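Local coordinates for protein MdcD (Pseudomonas aeruginosa, PDB 5VIP) that probably serves as the beta subunit of a biotin-independent malonate decarboxylase, a carboxyltransferase-type member of the ClpP/crotonase superfamily, at residues C170-G182 and G211-L225. Numbering follows the deposited sequence.
Sequences CSYVLVTREARLG and GGEQRFASGLADAYL
Strand 223-225 pairs in parallel with strand 172-176 at one margin of the central sheet of a crotonase-type fold, and the short helix 212-217 that precedes it packs against the same segment. Within this chain 223-225 is an outermost strand; 172-176 is bonded on its other side to strand 150-153. The ladder is carried by V175, whose N donates to A223 O (3.0 Å) and whose O accepts from L225 N (2.7 Å), both nearly straight. One step earlier, D222 takes V173 at both polar backbone atoms: its N bonds V173 O, and its carboxylate OD2 receives V173 N at 2.7 Å through the anti lone pair. With CG anti to the carbonyl carbon (chi1 -60°), the D222 carboxylate sits at the edge of the Y172 ring, the two planes 79° apart. OD2 also forms a salt bridge with R249, while a water links OD1 to S171 O, so both oxygens are held and the carboxylate is probably kept ionised. On one face of the sheet L174 CB meets L225 CD1 at 3.8 Å, and Y239 of helix 229-242 covers L174 and A223. On the other, V175 CG2 wedges between A221 CB and the helix start at G212, whose CA makes a CA-H...O contact with T176 O (3.5 Å). Y224 lies alongside R177, its OH 3.2 Å from R177 CB, and a second water joins R177 N to L225 O. The helix is tied further by G212 N to A179 O, at the last residue of the type I turn 176-179. R215, bent at chi2, turns its guanidinium edge to strand 181-182; NE and NH2 both grip L181 O side-on, the NH2 bond being 2.8 Å long, with the oxygen almost exactly in the guanidinium plane.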
loop_
_atom_site.group_PDB
_atom_site.type_symbol
_atom_site.label_atom_id
_atom_site.label_comp_id
_atom_site.label_asym_id
_atom_site.label_seq_id
_atom_site.Cartn_x
_atom_site.Cartn_y
_atom_site.Cartn_z
ATOM N N CYS B 170 0.658 -8.469 5.449
ATOM C CA CYS B 170 0.538 -9.932 5.462
ATOM C C CYS B 170 0.545 -10.487 6.886
ATOM O O CYS B 170 1.284 -9.984 7.741
ATOM C CB CYS B 170 1.679 -10.566 4.657
ATOM S SG CYS B 170 1.505 -10.289 2.865
ATOM N N SER B 171 -0.258 -11.524 7.128
ATOM C CA SER B 171 -0.333 -12.171 8.446
ATOM C C SER B 171 1.019 -12.605 8.981
ATOM O O SER B 171 1.320 -12.430 10.165
ATOM C CB SER B 171 -1.249 -13.407 8.391
ATOM O OG SER B 171 -2.603 -13.031 8.165
ATOM N N TYR B 172 1.828 -13.203 8.113
ATOM C CA TYR B 172 3.141 -13.686 8.534
ATOM C C TYR B 172 4.203 -13.289 7.533
ATOM O O TYR B 172 3.992 -13.424 6.332
ATOM C CB TYR B 172 3.136 -15.212 8.708
ATOM C CG TYR B 172 2.074 -15.669 9.673
ATOM C CD1 TYR B 172 2.184 -15.390 11.033
ATOM C CD2 TYR B 172 0.936 -16.325 9.220
ATOM C CE1 TYR B 172 1.189 -15.788 11.929
ATOM C CE2 TYR B 172 -0.062 -16.733 10.101
ATOM C CZ TYR B 172 0.074 -16.461 11.453
ATOM O OH TYR B 172 -0.924 -16.867 12.318
ATOM N N VAL B 173 5.342 -12.817 8.041
ATOM C CA VAL B 173 6.476 -12.444 7.202
ATOM C C VAL B 173 7.694 -13.284 7.568
ATOM O O VAL B 173 8.160 -13.253 8.718
ATOM C CB VAL B 173 6.841 -10.944 7.350
ATOM C CG1 VAL B 173 8.084 -10.630 6.527
ATOM C CG2 VAL B 173 5.670 -10.063 6.927
ATOM N N LEU B 174 8.192 -14.048 6.602
ATOM C CA LEU B 174 9.314 -14.947 6.858
ATOM C C LEU B 174 10.524 -14.424 6.111
ATOM O O LEU B 174 10.428 -14.083 4.931
ATOM C CB LEU B 174 9.001 -16.391 6.424
ATOM C CG LEU B 174 7.590 -16.940 6.712
ATOM C CD1 LEU B 174 7.474 -18.434 6.378
ATOM C CD2 LEU B 174 7.133 -16.634 8.116
ATOM N N VAL B 175 11.663 -14.353 6.788
ATOM C CA VAL B 175 12.857 -13.802 6.164
ATOM C C VAL B 175 14.073 -14.708 6.359
ATOM O O VAL B 175 14.131 -15.508 7.293
ATOM C CB VAL B 175 13.184 -12.403 6.721
ATOM C CG1 VAL B 175 12.066 -11.400 6.386
ATOM C CG2 VAL B 175 13.432 -12.480 8.240
ATOM N N THR B 176 15.042 -14.573 5.461
ATOM C CA THR B 176 16.328 -15.240 5.612
ATOM C C THR B 176 17.371 -14.216 6.053
ATOM O O THR B 176 17.082 -13.017 6.131
ATOM C CB THR B 176 16.791 -15.895 4.295
ATOM O OG1 THR B 176 16.971 -14.871 3.307
ATOM C CG2 THR B 176 15.759 -16.885 3.789
ATOM N N ARG B 177 18.587 -14.685 6.313
ATOM C CA ARG B 177 19.696 -13.786 6.621
ATOM C C ARG B 177 20.002 -12.826 5.468
ATOM O O ARG B 177 20.346 -11.666 5.695
ATOM C CB ARG B 177 20.957 -14.585 6.967
ATOM C CG ARG B 177 22.144 -13.702 7.317
ATOM C CD ARG B 177 23.163 -14.392 8.226
ATOM N NE ARG B 177 23.990 -13.421 8.946
ATOM C CZ ARG B 177 24.791 -12.524 8.371
ATOM N NH1 ARG B 177 24.917 -12.466 7.048
ATOM N NH2 ARG B 177 25.488 -11.686 9.129
ATOM N N GLU B 178 19.873 -13.307 4.235
ATOM C CA GLU B 178 20.163 -12.485 3.050
ATOM C C GLU B 178 19.028 -11.530 2.665
ATOM O O GLU B 178 19.159 -10.725 1.737
ATOM C CB GLU B 178 20.490 -13.376 1.850
ATOM C CG GLU B 178 21.974 -13.719 1.707
ATOM C CD GLU B 178 22.856 -12.483 1.573
ATOM O OE1 GLU B 178 22.971 -11.947 0.445
ATOM O OE2 GLU B 178 23.444 -12.056 2.592
ATOM N N ALA B 179 17.911 -11.617 3.372
ATOM C CA ALA B 179 16.769 -10.775 3.054
ATOM C C ALA B 179 16.957 -9.376 3.594
ATOM O O ALA B 179 17.496 -9.200 4.688
ATOM C CB ALA B 179 15.497 -11.365 3.634
ATOM N N ARG B 180 16.468 -8.400 2.834
ATOM C CA ARG B 180 16.225 -7.055 3.339
ATOM C C ARG B 180 14.767 -6.659 3.109
ATOM O O ARG B 180 14.175 -7.012 2.095
ATOM C CB ARG B 180 17.162 -6.047 2.673
ATOM C CG ARG B 180 18.639 -6.243 3.020
ATOM C CD ARG B 180 19.532 -5.376 2.117
ATOM N NE ARG B 180 19.370 -5.714 0.697
ATOM C CZ ARG B 180 19.374 -4.826 -0.299
ATOM N NH1 ARG B 180 19.519 -3.531 -0.045
ATOM N NH2 ARG B 180 19.214 -5.232 -1.553
ATOM N N LEU B 181 14.191 -5.927 4.059
ATOM C CA LEU B 181 12.810 -5.464 3.964
ATOM C C LEU B 181 12.719 -4.026 4.439
ATOM O O LEU B 181 13.082 -3.724 5.568
ATOM C CB LEU B 181 11.885 -6.342 4.810
ATOM C CG LEU B 181 10.426 -5.927 5.011
ATOM C CD1 LEU B 181 9.658 -5.864 3.673
ATOM C CD2 LEU B 181 9.758 -6.924 5.979
ATOM N N GLY B 182 12.221 -3.137 3.600
ATOM C CA GLY B 182 12.079 -1.764 4.047
ATOM C C GLY B 182 11.306 -0.935 3.050
ATOM O O GLY B 182 11.030 -1.384 1.941
ATOM N N GLY B 211 17.953 -5.698 7.410
ATOM C CA GLY B 211 18.277 -7.102 7.233
ATOM C C GLY B 211 17.304 -8.026 7.941
ATOM O O GLY B 211 16.680 -7.652 8.940
ATOM N N GLY B 212 17.165 -9.241 7.415
ATOM C CA GLY B 212 16.267 -10.222 8.002
ATOM C C GLY B 212 16.447 -10.450 9.494
ATOM O O GLY B 212 15.470 -10.507 10.240
ATOM N N GLU B 213 17.694 -10.578 9.940
ATOM C CA GLU B 213 17.969 -10.799 11.362
ATOM C C GLU B 213 17.476 -9.645 12.237
ATOM O O GLU B 213 16.887 -9.871 13.291
ATOM C CB GLU B 213 19.468 -11.019 11.596
ATOM C CG GLU B 213 19.796 -11.316 13.053
ATOM C CD GLU B 213 21.249 -11.704 13.282
ATOM O OE1 GLU B 213 22.127 -11.273 12.504
ATOM O OE2 GLU B 213 21.508 -12.450 14.250
ATOM N N GLN B 214 17.725 -8.418 11.782
ATOM C CA GLN B 214 17.283 -7.205 12.464
ATOM C C GLN B 214 15.764 -7.139 12.549
ATOM O O GLN B 214 15.206 -6.799 13.591
ATOM C CB GLN B 214 17.815 -5.962 11.737
ATOM C CG GLN B 214 17.653 -4.624 12.493
ATOM C CD GLN B 214 16.266 -3.969 12.360
ATOM O OE1 GLN B 214 15.474 -4.321 11.484
ATOM N NE2 GLN B 214 15.986 -2.989 13.219
ATOM N N ARG B 215 15.096 -7.460 11.441
ATOM C CA ARG B 215 13.640 -7.399 11.389
ATOM C C ARG B 215 13.041 -8.384 12.372
ATOM O O ARG B 215 12.086 -8.075 13.090
ATOM C CB ARG B 215 13.135 -7.686 9.966
ATOM C CG ARG B 215 13.558 -6.646 8.929
ATOM C CD ARG B 215 13.356 -5.283 9.472
ATOM N NE ARG B 215 13.212 -4.237 8.459
ATOM C CZ ARG B 215 13.112 -2.949 8.769
ATOM N NH1 ARG B 215 13.191 -2.583 10.039
ATOM N NH2 ARG B 215 12.955 -2.034 7.822
ATOM N N PHE B 216 13.606 -9.582 12.404
ATOM C CA PHE B 216 13.135 -10.592 13.333
ATOM C C PHE B 216 13.354 -10.137 14.777
ATOM O O PHE B 216 12.467 -10.251 15.626
ATOM C CB PHE B 216 13.844 -11.926 13.082
ATOM C CG PHE B 216 13.448 -12.997 14.047
ATOM C CD1 PHE B 216 12.136 -13.433 14.115
ATOM C CD2 PHE B 216 14.379 -13.564 14.897
ATOM C CE1 PHE B 216 11.757 -14.420 15.012
ATOM C CE2 PHE B 216 14.008 -14.553 15.794
ATOM C CZ PHE B 216 12.693 -14.977 15.854
ATOM N N ALA B 217 14.538 -9.606 15.049
ATOM C CA ALA B 217 14.857 -9.185 16.416
ATOM C C ALA B 217 13.949 -8.045 16.894
ATOM O O ALA B 217 13.636 -7.950 18.080
ATOM C CB ALA B 217 16.316 -8.771 16.512
ATOM N N SER B 218 13.514 -7.183 15.983
ATOM C CA SER B 218 12.670 -6.062 16.391
ATOM C C SER B 218 11.173 -6.392 16.258
ATOM O O SER B 218 10.314 -5.528 16.451
ATOM C CB SER B 218 13.039 -4.808 15.595
ATOM O OG SER B 218 12.818 -4.990 14.214
ATOM N N GLY B 219 10.862 -7.648 15.954
ATOM C CA GLY B 219 9.484 -8.111 15.911
ATOM C C GLY B 219 8.725 -7.777 14.629
ATOM O O GLY B 219 7.503 -7.936 14.562
ATOM N N LEU B 220 9.447 -7.339 13.608
ATOM C CA LEU B 220 8.838 -6.939 12.335
ATOM C C LEU B 220 8.761 -8.085 11.327
ATOM O O LEU B 220 8.127 -7.965 10.273
ATOM C CB LEU B 220 9.621 -5.773 11.733
ATOM C CG LEU B 220 9.491 -4.452 12.493
ATOM C CD1 LEU B 220 10.404 -3.415 11.851
ATOM C CD2 LEU B 220 8.049 -3.951 12.494
ATOM N N ALA B 221 9.445 -9.178 11.636
ATOM C CA ALA B 221 9.298 -10.425 10.892
ATOM C C ALA B 221 8.973 -11.531 11.882
ATOM O O ALA B 221 9.400 -11.490 13.047
ATOM C CB ALA B 221 10.566 -10.759 10.102
ATOM N N ASP B 222 8.229 -12.528 11.425
ATOM C CA ASP B 222 7.722 -13.552 12.322
ATOM C C ASP B 222 8.657 -14.743 12.485
ATOM O O ASP B 222 8.651 -15.409 13.516
ATOM C CB ASP B 222 6.357 -14.006 11.835
ATOM C CG ASP B 222 5.366 -12.865 11.798
ATOM O OD1 ASP B 222 4.845 -12.502 12.881
ATOM O OD2 ASP B 222 5.136 -12.298 10.695
ATOM N N ALA B 223 9.463 -15.015 11.466
ATOM C CA ALA B 223 10.432 -16.093 11.564
ATOM C C ALA B 223 11.677 -15.745 10.764
ATOM O O ALA B 223 11.595 -15.064 9.732
ATOM C CB ALA B 223 9.833 -17.408 11.083
ATOM N N TYR B 224 12.811 -16.234 11.255
ATOM C CA TYR B 224 14.128 -16.051 10.659
ATOM C C TYR B 224 14.598 -17.419 10.175
ATOM O O TYR B 224 14.880 -18.285 10.983
ATOM C CB TYR B 224 15.083 -15.450 11.703
ATOM C CG TYR B 224 16.517 -15.232 11.282
ATOM C CD1 TYR B 224 16.834 -14.397 10.221
ATOM C CD2 TYR B 224 17.561 -15.829 11.978
ATOM C CE1 TYR B 224 18.152 -14.184 9.846
ATOM C CE2 TYR B 224 18.881 -15.618 11.615
ATOM C CZ TYR B 224 19.174 -14.795 10.548
ATOM O OH TYR B 224 20.487 -14.577 10.178
ATOM N N LEU B 225 14.671 -17.615 8.861
ATOM C CA LEU B 225 14.886 -18.949 8.296
ATOM C C LEU B 225 16.292 -19.152 7.758
ATOM O O LEU B 225 16.877 -18.236 7.187
ATOM C CB LEU B 225 13.894 -19.214 7.156
ATOM C CG LEU B 225 12.424 -18.866 7.405
ATOM C CD1 LEU B 225 11.566 -19.243 6.198
ATOM C CD2 LEU B 225 11.918 -19.535 8.663
HETATM O O HOH W 1 2.127 -11.848 12.653
HETATM O O HOH W 2 19.208 -17.316 6.619
#